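Local coordinates for KaiC domain-containing protein (Pyrococcus horikoshii, PDB 2ZTS), which is a KaiC-like protein of the RecA-type ATPase family that probably binds ATP with magnesium and is seen here with ADP, at the interface of chains A and B. Coordinates in Å, arbitrary orientation; residue numbers count along the deposited sequence, not the author numbering. Chains: chain A/B, Putative uncharacterized protein PH0186.

Contact 1: the interface of chains A and B. Residues chain A 28-29, 200, 224-225; chain B 73, 76-77.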
ATOM      1  N   PRO A  28      -3.519   4.430 -36.750  1.00 30.46           N
ATOM      2  CA  PRO A  28      -2.923   3.563 -37.771  1.00 31.01           C
ATOM      3  C   PRO A  28      -3.700   2.283 -37.858  1.00 31.41           C
ATOM      4  O   PRO A  28      -4.103   1.701 -36.847  1.00 30.45           O
ATOM      5  CB  PRO A  28      -1.475   3.344 -37.308  1.00 29.32           C
ATOM      6  CG  PRO A  28      -1.213   4.497 -36.388  1.00 31.52           C
ATOM      7  CD  PRO A  28      -2.552   4.780 -35.699  1.00 30.78           C
ATOM      8  N   GLU A  29      -3.932   1.867 -39.091  1.00 32.26           N
ATOM      9  CA  GLU A  29      -4.833   0.771 -39.409  1.00 32.48           C
ATOM     10  C   GLU A  29      -4.286  -0.492 -38.770  1.00 31.42           C
ATOM     11  O   GLU A  29      -3.108  -0.757 -38.869  1.00 31.46           O
ATOM     12  CB  GLU A  29      -4.852   0.536 -40.928  1.00 33.26           C
ATOM     13  CG  GLU A  29      -5.986  -0.378 -41.434  1.00 37.55           C
ATOM     14  CD  GLU A  29      -6.027  -0.435 -42.989  1.00 42.47           C
ATOM     15  OE1 GLU A  29      -6.740   0.380 -43.657  1.00 45.30           O
ATOM     16  OE2 GLU A  29      -5.287  -1.263 -43.539  1.00 43.67           O
ATOM     17  N   ARG A 200      -1.036  -0.976 -28.814  1.00 25.85           N
ATOM     18  CA  ARG A 200       0.044  -0.107 -29.286  1.00 27.19           C
ATOM     19  C   ARG A 200      -0.327   1.359 -29.245  1.00 25.76           C
ATOM     20  O   ARG A 200       0.405   2.193 -29.756  1.00 28.14           O
ATOM     21  CB  ARG A 200       0.504  -0.513 -30.676  1.00 28.59           C
ATOM     22  CG  ARG A 200       0.676  -1.987 -30.876  1.00 33.51           C
ATOM     23  CD  ARG A 200       2.073  -2.554 -30.592  1.00 42.86           C
ATOM     24  NE  ARG A 200       2.010  -4.025 -30.723  1.00 48.80           N
ATOM     25  CZ  ARG A 200       1.931  -4.692 -31.894  1.00 48.62           C
ATOM     26  NH1 ARG A 200       1.954  -4.032 -33.054  1.00 51.26           N
ATOM     27  NH2 ARG A 200       1.861  -6.027 -31.909  1.00 45.66           N
ATOM     28  N   ARG A 224       1.481   4.290 -31.621  1.00 30.50           N
ATOM     29  CA  ARG A 224       2.518   3.836 -32.519  1.00 30.93           C
ATOM     30  C   ARG A 224       2.403   4.566 -33.839  1.00 31.34           C
ATOM     31  O   ARG A 224       1.358   5.029 -34.196  1.00 32.63           O
ATOM     32  CB  ARG A 224       2.443   2.350 -32.764  1.00 31.34           C
ATOM     33  CG  ARG A 224       1.206   1.820 -33.592  1.00 32.68           C
ATOM     34  CD  ARG A 224       1.460   0.462 -34.286  1.00 34.61           C
ATOM     35  NE  ARG A 224       0.322   0.005 -35.096  1.00 34.70           N
ATOM     36  CZ  ARG A 224       0.293  -1.128 -35.797  1.00 37.44           C
ATOM     37  NH1 ARG A 224       1.354  -1.945 -35.816  1.00 39.25           N
ATOM     38  NH2 ARG A 224      -0.819  -1.454 -36.474  1.00 37.09           N
ATOM     39  N   GLU A 225       3.499   4.629 -34.555  1.00 32.73           N
ATOM     40  CA  GLU A 225       3.596   5.217 -35.888  1.00 33.63           C
ATOM     41  C   GLU A 225       3.156   6.668 -36.019  1.00 33.59           C
ATOM     42  O   GLU A 225       3.043   7.179 -37.125  1.00 35.00           O
ATOM     43  CB  GLU A 225       2.832   4.400 -36.892  1.00 34.77           C
ATOM     44  CG  GLU A 225       3.395   3.034 -37.133  1.00 37.86           C
ATOM     45  CD  GLU A 225       2.467   2.220 -38.041  1.00 42.52           C
ATOM     46  OE1 GLU A 225       1.477   1.634 -37.531  1.00 45.06           O
ATOM     47  OE2 GLU A 225       2.723   2.176 -39.256  1.00 44.83           O
TER
ATOM     48  N   ASP B  73       5.674  -6.454 -37.321  1.00 32.66           N
ATOM     49  CA  ASP B  73       5.225  -5.272 -36.614  1.00 31.85           C
ATOM     50  C   ASP B  73       6.388  -4.329 -36.391  1.00 31.47           C
ATOM     51  O   ASP B  73       6.291  -3.146 -36.625  1.00 30.88           O
ATOM     52  CB  ASP B  73       4.681  -5.686 -35.259  1.00 33.26           C
ATOM     53  CG  ASP B  73       3.428  -6.489 -35.351  1.00 34.27           C
ATOM     54  OD1 ASP B  73       2.575  -6.213 -36.236  1.00 36.00           O
ATOM     55  OD2 ASP B  73       3.223  -7.409 -34.533  1.00 39.82           O
ATOM     56  N   ARG B  76       7.629  -2.736 -39.938  1.00 33.48           N
ATOM     57  CA  ARG B  76       6.679  -1.676 -40.278  1.00 34.17           C
ATOM     58  C   ARG B  76       6.799  -0.483 -39.301  1.00 33.86           C
ATOM     59  O   ARG B  76       6.914   0.675 -39.717  1.00 33.63           O
ATOM     60  CB  ARG B  76       5.235  -2.267 -40.265  1.00 34.31           C
ATOM     61  CG  ARG B  76       4.137  -1.226 -40.410  1.00 34.75           C
ATOM     62  CD  ARG B  76       2.731  -1.754 -40.186  1.00 36.01           C
ATOM     63  NE  ARG B  76       1.841  -0.653 -39.846  1.00 40.84           N
ATOM     64  CZ  ARG B  76       0.511  -0.733 -39.718  1.00 41.87           C
ATOM     65  NH1 ARG B  76      -0.141  -1.872 -39.942  1.00 45.23           N
ATOM     66  NH2 ARG B  76      -0.175   0.340 -39.353  1.00 39.85           N
ATOM     67  N   GLU B  77       6.826  -0.736 -38.002  1.00 33.42           N
ATOM     68  CA  GLU B  77       6.838   0.414 -37.093  1.00 34.33           C
ATOM     69  C   GLU B  77       8.151   1.272 -37.279  1.00 33.71           C
ATOM     70  O   GLU B  77       8.096   2.509 -37.266  1.00 33.17           O
ATOM     71  CB  GLU B  77       6.587   0.005 -35.628  1.00 34.50           C
ATOM     72  CG  GLU B  77       5.092  -0.218 -35.277  1.00 36.95           C
ATOM     73  CD  GLU B  77       4.834  -1.237 -34.132  1.00 40.47           C
ATOM     74  OE1 GLU B  77       5.689  -1.359 -33.196  1.00 41.34           O
ATOM     75  OE2 GLU B  77       3.763  -1.931 -34.165  1.00 42.80           O
TER

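Contact 2: the interface of chains A and B. Residues chain A 219, 221, 230; chain B 40, 207, 214, 216.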
ATOM      1  N   LEU A 219      -6.007  12.655 -23.178  1.00 26.39           N
ATOM      2  CA  LEU A 219      -4.575  12.714 -23.426  1.00 27.44           C
ATOM      3  C   LEU A 219      -4.191  11.485 -24.205  1.00 26.92           C
ATOM      4  O   LEU A 219      -4.656  10.377 -23.867  1.00 27.45           O
ATOM      5  CB  LEU A 219      -3.895  12.709 -22.089  1.00 28.75           C
ATOM      6  CG  LEU A 219      -2.395  12.492 -22.151  1.00 33.76           C
ATOM      7  CD1 LEU A 219      -1.724  13.831 -22.372  1.00 34.25           C
ATOM      8  CD2 LEU A 219      -1.892  11.772 -20.879  1.00 37.58           C
ATOM      9  N   ARG A 221      -1.339   9.137 -24.557  1.00 27.45           N
ATOM     10  CA  ARG A 221      -0.125   8.709 -23.818  1.00 29.37           C
ATOM     11  C   ARG A 221       0.833   8.027 -24.778  1.00 27.74           C
ATOM     12  O   ARG A 221       2.027   8.202 -24.688  1.00 29.50           O
ATOM     13  CB  ARG A 221      -0.517   7.747 -22.666  1.00 29.76           C
ATOM     14  CG  ARG A 221       0.635   7.213 -21.809  1.00 35.74           C
ATOM     15  CD  ARG A 221       1.476   8.259 -21.117  1.00 38.98           C
ATOM     16  NE  ARG A 221       1.305   8.201 -19.669  1.00 45.54           N
ATOM     17  CZ  ARG A 221       2.041   7.454 -18.835  1.00 48.13           C
ATOM     18  NH1 ARG A 221       3.033   6.647 -19.266  1.00 47.38           N
ATOM     19  NH2 ARG A 221       1.764   7.498 -17.538  1.00 51.54           N
HETATM   20  N   MSE A 230       1.256  15.515 -27.144  1.00 34.58           N
HETATM   21  CA  MSE A 230       1.402  15.052 -25.762  1.00 36.97           C
HETATM   22  C   MSE A 230       0.661  15.959 -24.783  1.00 35.66           C
HETATM   23  O   MSE A 230       0.862  15.847 -23.591  1.00 36.48           O
HETATM   24  CB  MSE A 230       2.885  15.082 -25.384  1.00 38.81           C
HETATM   25  CG  MSE A 230       3.800  14.466 -26.436  1.00 46.83           C
HETATM   26 SE   MSE A 230       4.402  12.608 -26.046  1.00 64.66          SE
HETATM   27  CE  MSE A 230       3.443  11.959 -24.378  1.00 58.52           C
TER
ATOM     28  N   GLY B  40       5.053   3.843 -23.085  1.00 20.90           N
ATOM     29  CA  GLY B  40       5.087   4.910 -24.051  1.00 20.58           C
ATOM     30  C   GLY B  40       6.192   5.927 -23.820  1.00 21.13           C
ATOM     31  O   GLY B  40       6.146   6.979 -24.426  1.00 21.84           O
ATOM     32  N   LEU B 207       8.254  10.480 -18.595  1.00 36.34           N
ATOM     33  CA  LEU B 207       7.360  11.546 -19.047  1.00 38.34           C
ATOM     34  C   LEU B 207       6.959  12.424 -17.873  1.00 40.69           C
ATOM     35  O   LEU B 207       6.237  11.953 -17.031  1.00 41.88           O
ATOM     36  CB  LEU B 207       6.100  10.919 -19.574  1.00 37.84           C
ATOM     37  CG  LEU B 207       6.166  10.288 -20.933  1.00 36.67           C
ATOM     38  CD1 LEU B 207       4.917   9.400 -21.072  1.00 37.90           C
ATOM     39  CD2 LEU B 207       6.249  11.342 -22.005  1.00 34.27           C
ATOM     40  N   LEU B 214       3.078  16.684 -21.510  1.00 41.55           N
ATOM     41  CA  LEU B 214       4.059  15.667 -21.127  1.00 39.33           C
ATOM     42  C   LEU B 214       5.320  15.864 -21.980  1.00 37.39           C
ATOM     43  O   LEU B 214       5.225  15.972 -23.187  1.00 37.20           O
ATOM     44  CB  LEU B 214       3.498  14.252 -21.313  1.00 39.30           C
ATOM     45  CG  LEU B 214       2.209  13.872 -20.561  1.00 38.64           C
ATOM     46  CD1 LEU B 214       1.875  12.454 -20.858  1.00 39.57           C
ATOM     47  CD2 LEU B 214       2.349  14.070 -19.095  1.00 40.68           C
ATOM     48  N   ARG B 216       9.572  14.490 -22.458  1.00 28.20           N
ATOM     49  CA  ARG B 216      10.279  13.233 -22.282  1.00 27.16           C
ATOM     50  C   ARG B 216      11.650  13.552 -21.660  1.00 27.25           C
ATOM     51  O   ARG B 216      12.266  14.527 -22.053  1.00 24.40           O
ATOM     52  CB  ARG B 216      10.460  12.563 -23.606  1.00 27.29           C
ATOM     53  CG  ARG B 216       9.195  12.374 -24.360  1.00 24.97           C
ATOM     54  CD  ARG B 216       9.486  11.550 -25.481  1.00 25.14           C
ATOM     55  NE  ARG B 216       8.396  11.195 -26.324  1.00 23.77           N
ATOM     56  CZ  ARG B 216       7.558  10.203 -26.131  1.00 27.09           C
ATOM     57  NH1 ARG B 216       7.643   9.403 -25.057  1.00 25.71           N
ATOM     58  NH2 ARG B 216       6.602   9.999 -27.036  1.00 25.76           N
TER
HETATM   59  O   HOH W   1       4.321   7.975 -26.184  1.00 24.95           O

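Contact 1: the interface of chains A and B
B:Arg76 and B:Glu77, neighbours on helix 71-79 of chain B, meet a cluster of charged loop residues of chain A in a charged patch of the A-B interface, which probably helps hold neighbouring subunits together in a KaiC-type ring. The two-nitrogen salt bridge comes first: B:Arg76 takes the carboxylate of A:Glu225 side-on, NE to OE2 at 3.0 Å and NH2 to OE1 at 2.8 Å. With CG anti to the backbone N (chi1 172°) and an extended chain, B:Arg76 carries its guanidinium across to chain A. The NE bond is nearly straight; the NH2 bond is bent, since OE1 stands well out of the guanidinium plane while OE2 lies in it. NH2 also donates to the backbone carbonyl of A:Glu29, which lies in the guanidinium plane.

The second set of ionic contacts converges on B:Glu77. Its OE2 receives NH1 of A:Arg224 at 2.9 Å on the anti lone pair, and NH1 of A:Arg200 at 3.0 Å in a weaker, bent bond. A:Arg200 turns its other terminal nitrogen, NH2, to OD2 of B:Asp73, met from above the carboxylate plane.

Between the two sets, the guanidinium groups of A:Arg224 and B:Arg76 lie partly over one another, their planes 31° apart. The carboxylates of A:Glu225 and B:Glu77 may offset the like charges. A:Glu225 probably helps to position A:Arg224 from its own side: OE1 sits over a face of that guanidinium, 3.1 Å from NE.

Contact 2: the interface of chains A and B
A:Met230, a selenomethionine, bends at chi2 (-101°) and again at chi3 (6°), curling its CE methyl towards B:Leu207 and B:Leu214, while B:Arg216 runs extended from CG to NE towards the loop of B:Gly40. In this KaiC-like, RecA-type ATPase that loop is the P-loop (Walker A motif), and both B:Gly40 and B:Arg216 belong to the ADP pocket of chain B, so the contact borders a nucleotide site.

The apolar part is made largely of methyl groups. CE of A:Met230 lies 3.7 Å from CD2 of B:Leu207 and also touches CB of B:Leu214. The other methyl of B:Leu207, CD1, packs on the aliphatic CD of A:Arg221 at 3.6 Å. B:Leu214 points CD1 at CD2 of A:Leu219, the two side chains crossing obliquely.

Apart from these, the selenium of A:Met230 approaches the guanidinium NH2 of B:Arg216 at 3.6 Å, the two side chains roughly perpendicular. Backbone N of B:Leu214 donates to the carbonyl O of A:Met230 at 3.2 Å. Inside chain B, NH1 of B:Arg216 donates in plane to a lone pair of the B:Gly40 carbonyl O at 2.9 Å. Water 1 bridges the subunits, 2.7 Å from the carbonyl O of A:Arg221 and bonded also to B:Gly40 O and to NH2 of B:Arg216, which it meets at the guanidinium edge.

The C-alpha centres of contact 1 and contact 2 are about 17 Å apart on one interface that is not an exact two-fold. No residue is shared, but chain A enters both through the stretch around the end of strand 214-223: that strand and A:Met230 serve contact 2, and A:Arg224 and A:Glu225 just beyond it serve contact 1. Chain B answers with helix 71-79 in one and strands 201-210 and 213-223 plus the P-loop in the other. The deposited assembly holds six copies, consistent with KaiC-type rings, so the segment following strand 214-223 of chain A may contribute to the ADP site of chain B.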